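Local coordinates for uncharacterized protein (Bacteroides ovatus CL02T12C04, PDB 6PTM), which probably acts as a family GH42 exo-carrageenase, a glycoside hydrolase that trims carrageenan chains from their ends, at residues L69-F81 against H532-D546. Numbering follows the deposited sequence.
Sequences LKEETALRTAEIF and HQPRIVNEVHATMID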
loop_
_atom_site.group_PDB
_atom_site.type_symbol
_atom_site.label_atom_id
_atom_site.label_comp_id
_atom_site.label_asym_id
_atom_site.label_seq_id
_atom_site.Cartn_x
_atom_site.Cartn_y
_atom_site.Cartn_z
ATOM N N LEU A 69 28.274 -0.663 -1.924
ATOM C CA LEU A 69 27.001 -0.535 -2.691
ATOM C C LEU A 69 26.315 0.802 -2.366
ATOM O O LEU A 69 25.868 1.494 -3.294
ATOM C CB LEU A 69 26.078 -1.723 -2.408
ATOM C CG LEU A 69 24.700 -1.661 -3.049
ATOM C CD1 LEU A 69 24.800 -1.624 -4.584
ATOM C CD2 LEU A 69 23.874 -2.860 -2.600
ATOM N N LYS A 70 26.232 1.162 -1.092
ATOM C CA LYS A 70 25.463 2.356 -0.664
ATOM C C LYS A 70 26.070 3.604 -1.333
ATOM O O LYS A 70 25.334 4.327 -1.971
ATOM C CB LYS A 70 25.485 2.401 0.857
ATOM C CG LYS A 70 24.709 3.534 1.481
ATOM C CD LYS A 70 24.672 3.409 2.983
ATOM C CE LYS A 70 24.020 4.619 3.609
ATOM N NZ LYS A 70 23.806 4.421 5.054
ATOM N N GLU A 71 27.387 3.789 -1.218
ATOM C CA GLU A 71 28.108 4.973 -1.750
ATOM C C GLU A 71 28.085 4.951 -3.284
ATOM O O GLU A 71 27.937 6.041 -3.895
ATOM C CB GLU A 71 29.508 5.048 -1.159
ATOM C CG GLU A 71 29.529 5.413 0.317
ATOM C CD GLU A 71 29.295 4.228 1.240
ATOM O OE1 GLU A 71 29.413 3.071 0.759
ATOM O OE2 GLU A 71 28.992 4.466 2.435
ATOM N N GLU A 72 28.215 3.787 -3.908
ATOM C CA GLU A 72 28.091 3.680 -5.386
ATOM C C GLU A 72 26.703 4.109 -5.848
ATOM O O GLU A 72 26.586 4.715 -6.944
ATOM C CB GLU A 72 28.338 2.259 -5.873
ATOM C CG GLU A 72 29.786 1.831 -5.745
ATOM C CD GLU A 72 29.923 0.347 -6.025
ATOM O OE1 GLU A 72 29.277 -0.102 -6.976
ATOM O OE2 GLU A 72 30.559 -0.355 -5.251
ATOM N N THR A 73 25.670 3.791 -5.068
ATOM C CA THR A 73 24.277 4.192 -5.379
ATOM C C THR A 73 24.192 5.714 -5.308
ATOM O O THR A 73 23.616 6.330 -6.229
ATOM C CB THR A 73 23.267 3.502 -4.454
ATOM O OG1 THR A 73 23.386 2.095 -4.671
ATOM C CG2 THR A 73 21.856 3.978 -4.703
ATOM N N ALA A 74 24.716 6.312 -4.242
ATOM C CA ALA A 74 24.751 7.784 -4.059
ATOM C C ALA A 74 25.560 8.445 -5.194
ATOM O O ALA A 74 25.121 9.499 -5.718
ATOM C CB ALA A 74 25.334 8.125 -2.697
ATOM N N LEU A 75 26.741 7.903 -5.498
ATOM C CA LEU A 75 27.626 8.431 -6.576
ATOM C C LEU A 75 26.842 8.413 -7.892
ATOM O O LEU A 75 26.863 9.412 -8.614
ATOM C CB LEU A 75 28.884 7.568 -6.698
ATOM C CG LEU A 75 29.881 8.049 -7.751
ATOM C CD1 LEU A 75 30.465 9.390 -7.346
ATOM C CD2 LEU A 75 31.008 7.066 -7.952
ATOM N N ARG A 76 26.203 7.298 -8.228
ATOM C CA ARG A 76 25.438 7.186 -9.491
ATOM C C ARG A 76 24.295 8.201 -9.488
ATOM O O ARG A 76 24.042 8.842 -10.534
ATOM C CB ARG A 76 24.925 5.767 -9.726
ATOM C CG ARG A 76 24.121 5.627 -11.009
ATOM C CD ARG A 76 24.874 6.072 -12.253
ATOM N NE ARG A 76 26.116 5.322 -12.418
ATOM C CZ ARG A 76 26.195 4.060 -12.842
ATOM N NH1 ARG A 76 25.118 3.355 -13.155
ATOM N NH2 ARG A 76 27.383 3.493 -12.947
ATOM N N THR A 77 23.604 8.344 -8.364
ATOM C CA THR A 77 22.526 9.338 -8.274
ATOM C C THR A 77 23.093 10.719 -8.613
ATOM O O THR A 77 22.441 11.515 -9.328
ATOM C CB THR A 77 21.870 9.347 -6.897
ATOM O OG1 THR A 77 21.395 8.039 -6.563
ATOM C CG2 THR A 77 20.731 10.335 -6.884
ATOM N N ALA A 78 24.248 11.028 -8.052
ATOM C CA ALA A 78 24.892 12.339 -8.200
ATOM C C ALA A 78 25.247 12.524 -9.676
ATOM O O ALA A 78 24.862 13.572 -10.254
ATOM C CB ALA A 78 26.083 12.417 -7.283
ATOM N N GLU A 79 25.869 11.512 -10.295
ATOM C CA GLU A 79 26.274 11.569 -11.732
ATOM C C GLU A 79 25.044 11.849 -12.581
ATOM O O GLU A 79 25.129 12.679 -13.457
ATOM C CB GLU A 79 26.929 10.270 -12.184
ATOM C CG GLU A 79 28.267 10.069 -11.538
ATOM C CD GLU A 79 28.787 8.666 -11.738
ATOM O OE1 GLU A 79 28.010 7.797 -12.103
ATOM O OE2 GLU A 79 29.944 8.459 -11.455
ATOM N N ILE A 80 23.914 11.213 -12.275
ATOM C CA ILE A 80 22.670 11.379 -13.077
ATOM C C ILE A 80 22.152 12.811 -12.904
ATOM O O ILE A 80 21.810 13.438 -13.909
ATOM C CB ILE A 80 21.613 10.326 -12.701
ATOM C CG1 ILE A 80 22.058 8.930 -13.175
ATOM C CG2 ILE A 80 20.251 10.709 -13.265
ATOM C CD1 ILE A 80 21.179 7.803 -12.677
ATOM N N PHE A 81 22.092 13.299 -11.672
ATOM C CA PHE A 81 21.415 14.586 -11.378
ATOM C C PHE A 81 22.326 15.745 -11.757
ATOM O O PHE A 81 21.806 16.859 -11.835
ATOM C CB PHE A 81 20.954 14.679 -9.927
ATOM C CG PHE A 81 19.556 14.138 -9.768
ATOM C CD1 PHE A 81 19.341 12.787 -9.532
ATOM C CD2 PHE A 81 18.463 14.975 -9.909
ATOM C CE1 PHE A 81 18.051 12.307 -9.377
ATOM C CE2 PHE A 81 17.175 14.492 -9.763
ATOM C CZ PHE A 81 16.975 13.160 -9.508
ATOM N N HIS A 532 13.368 16.167 -9.222
ATOM C CA HIS A 532 14.179 17.342 -8.815
ATOM C C HIS A 532 14.882 17.132 -7.467
ATOM O O HIS A 532 15.341 18.150 -6.868
ATOM C CB HIS A 532 13.273 18.593 -8.751
ATOM C CG HIS A 532 12.704 18.949 -10.082
ATOM N ND1 HIS A 532 11.569 19.708 -10.234
ATOM C CD2 HIS A 532 13.151 18.683 -11.330
ATOM C CE1 HIS A 532 11.335 19.879 -11.527
ATOM N NE2 HIS A 532 12.288 19.254 -12.218
ATOM N N GLN A 533 14.995 15.903 -6.970
ATOM C CA GLN A 533 15.443 15.682 -5.556
ATOM C C GLN A 533 16.443 14.530 -5.475
ATOM O O GLN A 533 16.092 13.388 -5.137
ATOM C CB GLN A 533 14.253 15.400 -4.648
ATOM C CG GLN A 533 13.200 16.489 -4.631
ATOM C CD GLN A 533 11.917 16.007 -3.997
ATOM O OE1 GLN A 533 11.497 14.857 -4.217
ATOM N NE2 GLN A 533 11.290 16.890 -3.215
ATOM N N PRO A 534 17.740 14.821 -5.717
ATOM C CA PRO A 534 18.781 13.786 -5.697
ATOM C C PRO A 534 18.831 12.975 -4.392
ATOM O O PRO A 534 19.071 11.818 -4.484
ATOM C CB PRO A 534 20.091 14.559 -5.907
ATOM C CG PRO A 534 19.649 15.845 -6.583
ATOM C CD PRO A 534 18.281 16.159 -6.003
ATOM N N ARG A 535 18.578 13.602 -3.242
ATOM C CA ARG A 535 18.714 12.930 -1.938
ATOM C C ARG A 535 17.491 12.036 -1.680
ATOM O O ARG A 535 17.683 10.970 -1.056
ATOM C CB ARG A 535 19.005 13.927 -0.822
ATOM C CG ARG A 535 20.453 14.392 -0.788
ATOM C CD ARG A 535 20.863 14.970 0.533
ATOM N NE ARG A 535 20.171 16.200 0.829
ATOM C CZ ARG A 535 20.258 16.846 1.986
ATOM N NH1 ARG A 535 19.538 17.933 2.188
ATOM N NH2 ARG A 535 20.989 16.367 2.975
ATOM N N ILE A 536 16.317 12.361 -2.221
ATOM C CA ILE A 536 15.112 11.480 -2.100
ATOM C C ILE A 536 15.304 10.223 -2.962
ATOM O O ILE A 536 15.066 9.112 -2.477
ATOM C CB ILE A 536 13.831 12.265 -2.468
ATOM C CG1 ILE A 536 13.638 13.485 -1.572
ATOM C CG2 ILE A 536 12.591 11.390 -2.427
ATOM C CD1 ILE A 536 13.355 13.139 -0.131
ATOM N N VAL A 537 15.668 10.380 -4.220
ATOM C CA VAL A 537 15.910 9.221 -5.125
ATOM C C VAL A 537 16.930 8.286 -4.456
ATOM O O VAL A 537 16.713 7.058 -4.407
ATOM C CB VAL A 537 16.360 9.723 -6.510
ATOM C CG1 VAL A 537 16.932 8.623 -7.380
ATOM C CG2 VAL A 537 15.193 10.381 -7.207
ATOM N N ASN A 538 18.027 8.834 -3.957
ATOM C CA ASN A 538 19.103 8.011 -3.347
ATOM C C ASN A 538 18.546 7.344 -2.075
ATOM O O ASN A 538 18.830 6.154 -1.879
ATOM C CB ASN A 538 20.376 8.813 -3.090
ATOM C CG ASN A 538 21.385 8.004 -2.308
ATOM O OD1 ASN A 538 21.921 7.000 -2.797
ATOM N ND2 ASN A 538 21.590 8.408 -1.073
ATOM N N GLU A 539 17.777 8.055 -1.233
ATOM C CA GLU A 539 17.462 7.525 0.108
ATOM C C GLU A 539 16.523 6.322 -0.006
ATOM O O GLU A 539 16.604 5.425 0.873
ATOM C CB GLU A 539 16.833 8.577 0.993
ATOM C CG GLU A 539 16.864 8.182 2.438
ATOM C CD GLU A 539 18.249 8.150 3.042
ATOM O OE1 GLU A 539 19.184 8.706 2.421
ATOM O OE2 GLU A 539 18.384 7.596 4.158
ATOM N N VAL A 540 15.665 6.257 -1.024
ATOM C CA VAL A 540 14.815 5.048 -1.211
ATOM C C VAL A 540 15.730 3.825 -1.339
ATOM O O VAL A 540 15.507 2.845 -0.625
ATOM C CB VAL A 540 13.855 5.136 -2.413
ATOM C CG1 VAL A 540 13.105 3.828 -2.556
ATOM C CG2 VAL A 540 12.867 6.288 -2.266
ATOM N N HIS A 541 16.746 3.891 -2.202
ATOM C CA HIS A 541 17.661 2.742 -2.440
ATOM C C HIS A 541 18.537 2.465 -1.217
ATOM O O HIS A 541 18.784 1.280 -0.932
ATOM C CB HIS A 541 18.453 2.977 -3.725
ATOM C CG HIS A 541 17.538 3.069 -4.878
ATOM N ND1 HIS A 541 16.849 1.965 -5.316
ATOM C CD2 HIS A 541 17.140 4.109 -5.628
ATOM C CE1 HIS A 541 16.069 2.327 -6.321
ATOM N NE2 HIS A 541 16.212 3.645 -6.521
ATOM N N ALA A 542 18.984 3.504 -0.514
ATOM C CA ALA A 542 19.728 3.357 0.750
ATOM C C ALA A 542 18.845 2.658 1.787
ATOM O O ALA A 542 19.343 1.813 2.532
ATOM C CB ALA A 542 20.217 4.700 1.243
ATOM N N THR A 543 17.571 3.004 1.864
ATOM C CA THR A 543 16.638 2.300 2.779
ATOM C C THR A 543 16.542 0.806 2.400
ATOM O O THR A 543 16.672 -0.054 3.277
ATOM C CB THR A 543 15.311 3.048 2.836
ATOM O OG1 THR A 543 15.577 4.422 3.175
ATOM C CG2 THR A 543 14.393 2.440 3.858
ATOM N N MET A 544 16.364 0.471 1.132
ATOM C CA MET A 544 16.317 -0.950 0.695
ATOM C C MET A 544 17.606 -1.658 1.144
ATOM O O MET A 544 17.548 -2.818 1.647
ATOM C CB MET A 544 16.125 -1.054 -0.822
ATOM C CG MET A 544 14.810 -0.481 -1.323
ATOM S SD MET A 544 13.359 -1.306 -0.600
ATOM C CE MET A 544 12.477 0.081 0.107
ATOM N N ILE A 545 18.749 -0.993 0.983
ATOM C CA ILE A 545 20.050 -1.598 1.371
ATOM C C ILE A 545 20.024 -1.945 2.855
ATOM O O ILE A 545 20.496 -3.048 3.217
ATOM C CB ILE A 545 21.211 -0.653 1.048
ATOM C CG1 ILE A 545 21.482 -0.640 -0.456
ATOM C CG2 ILE A 545 22.414 -1.035 1.915
ATOM C CD1 ILE A 545 22.448 0.433 -0.914
ATOM N N ASP A 546 19.559 -1.020 3.697
ATOM C CA ASP A 546 19.509 -1.304 5.149
ATOM C C ASP A 546 18.461 -2.384 5.438
ATOM O O ASP A 546 18.764 -3.330 6.201
ATOM C CB ASP A 546 19.273 -0.059 5.991
ATOM C CG ASP A 546 20.499 0.829 6.094
ATOM O OD1 ASP A 546 21.622 0.311 5.939
ATOM O OD2 ASP A 546 20.305 2.027 6.279
HETATM O O HOH W 1 22.706 5.045 -1.221
HETATM O O HOH W 2 23.739 1.926 5.832
#
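Phe81 lays one face of its ring on Pro534, whose CA sits 4.0 Å from the Phe81 ring centroid, nearly on the ring normal, in a CH-pi contact; Thr77 O lies at the ring edge, in plane. The contact is an antiparallel helix pair, with short axes 9.4 Å apart at 156°, joining the N-terminal helix 69-90 to most of the length of helix 534-549, in the beta-galactosidase-like part of the chain; helix 109-139 packs against both partners. Pro534 CG sits over the same ring face near the root of the ring, 3.6 Å from Phe81 CG, while Val537 CG2 approaches the far end obliquely. Without the ring, as with an alanine at Phe81, Pro534 and Val537 would probably face a gap. Midway the helices come close over Ala74. Asn538 holds CG anti to its own backbone N (chi1 173°), and this aims OD1 at Ala74 CA, 3.2 Å away. The angle to Ala74 N is too poor for a hydrogen bond, and a water donates instead to both Asn538 OD1 and Lys70 O. Thr73 and Thr77 turn their methyls to helix 534-546 and their hydroxyls back to Leu69 O and Thr73 O, each carbonyl also taking the threonine's own N-H from the opposite face. Ile545 CD1 rests in the notch formed by Leu69 CG and Lys70 CA, 3.7 and 3.6 Å away. The extended Lys70 chain passes Ala542 to salt-bridge Glu134, and Asp546 OD2 pairs with Arg490. A second water accepts from Lys70 NZ at 2.6 Å and donates to Asp546 OD1 at 2.7 Å.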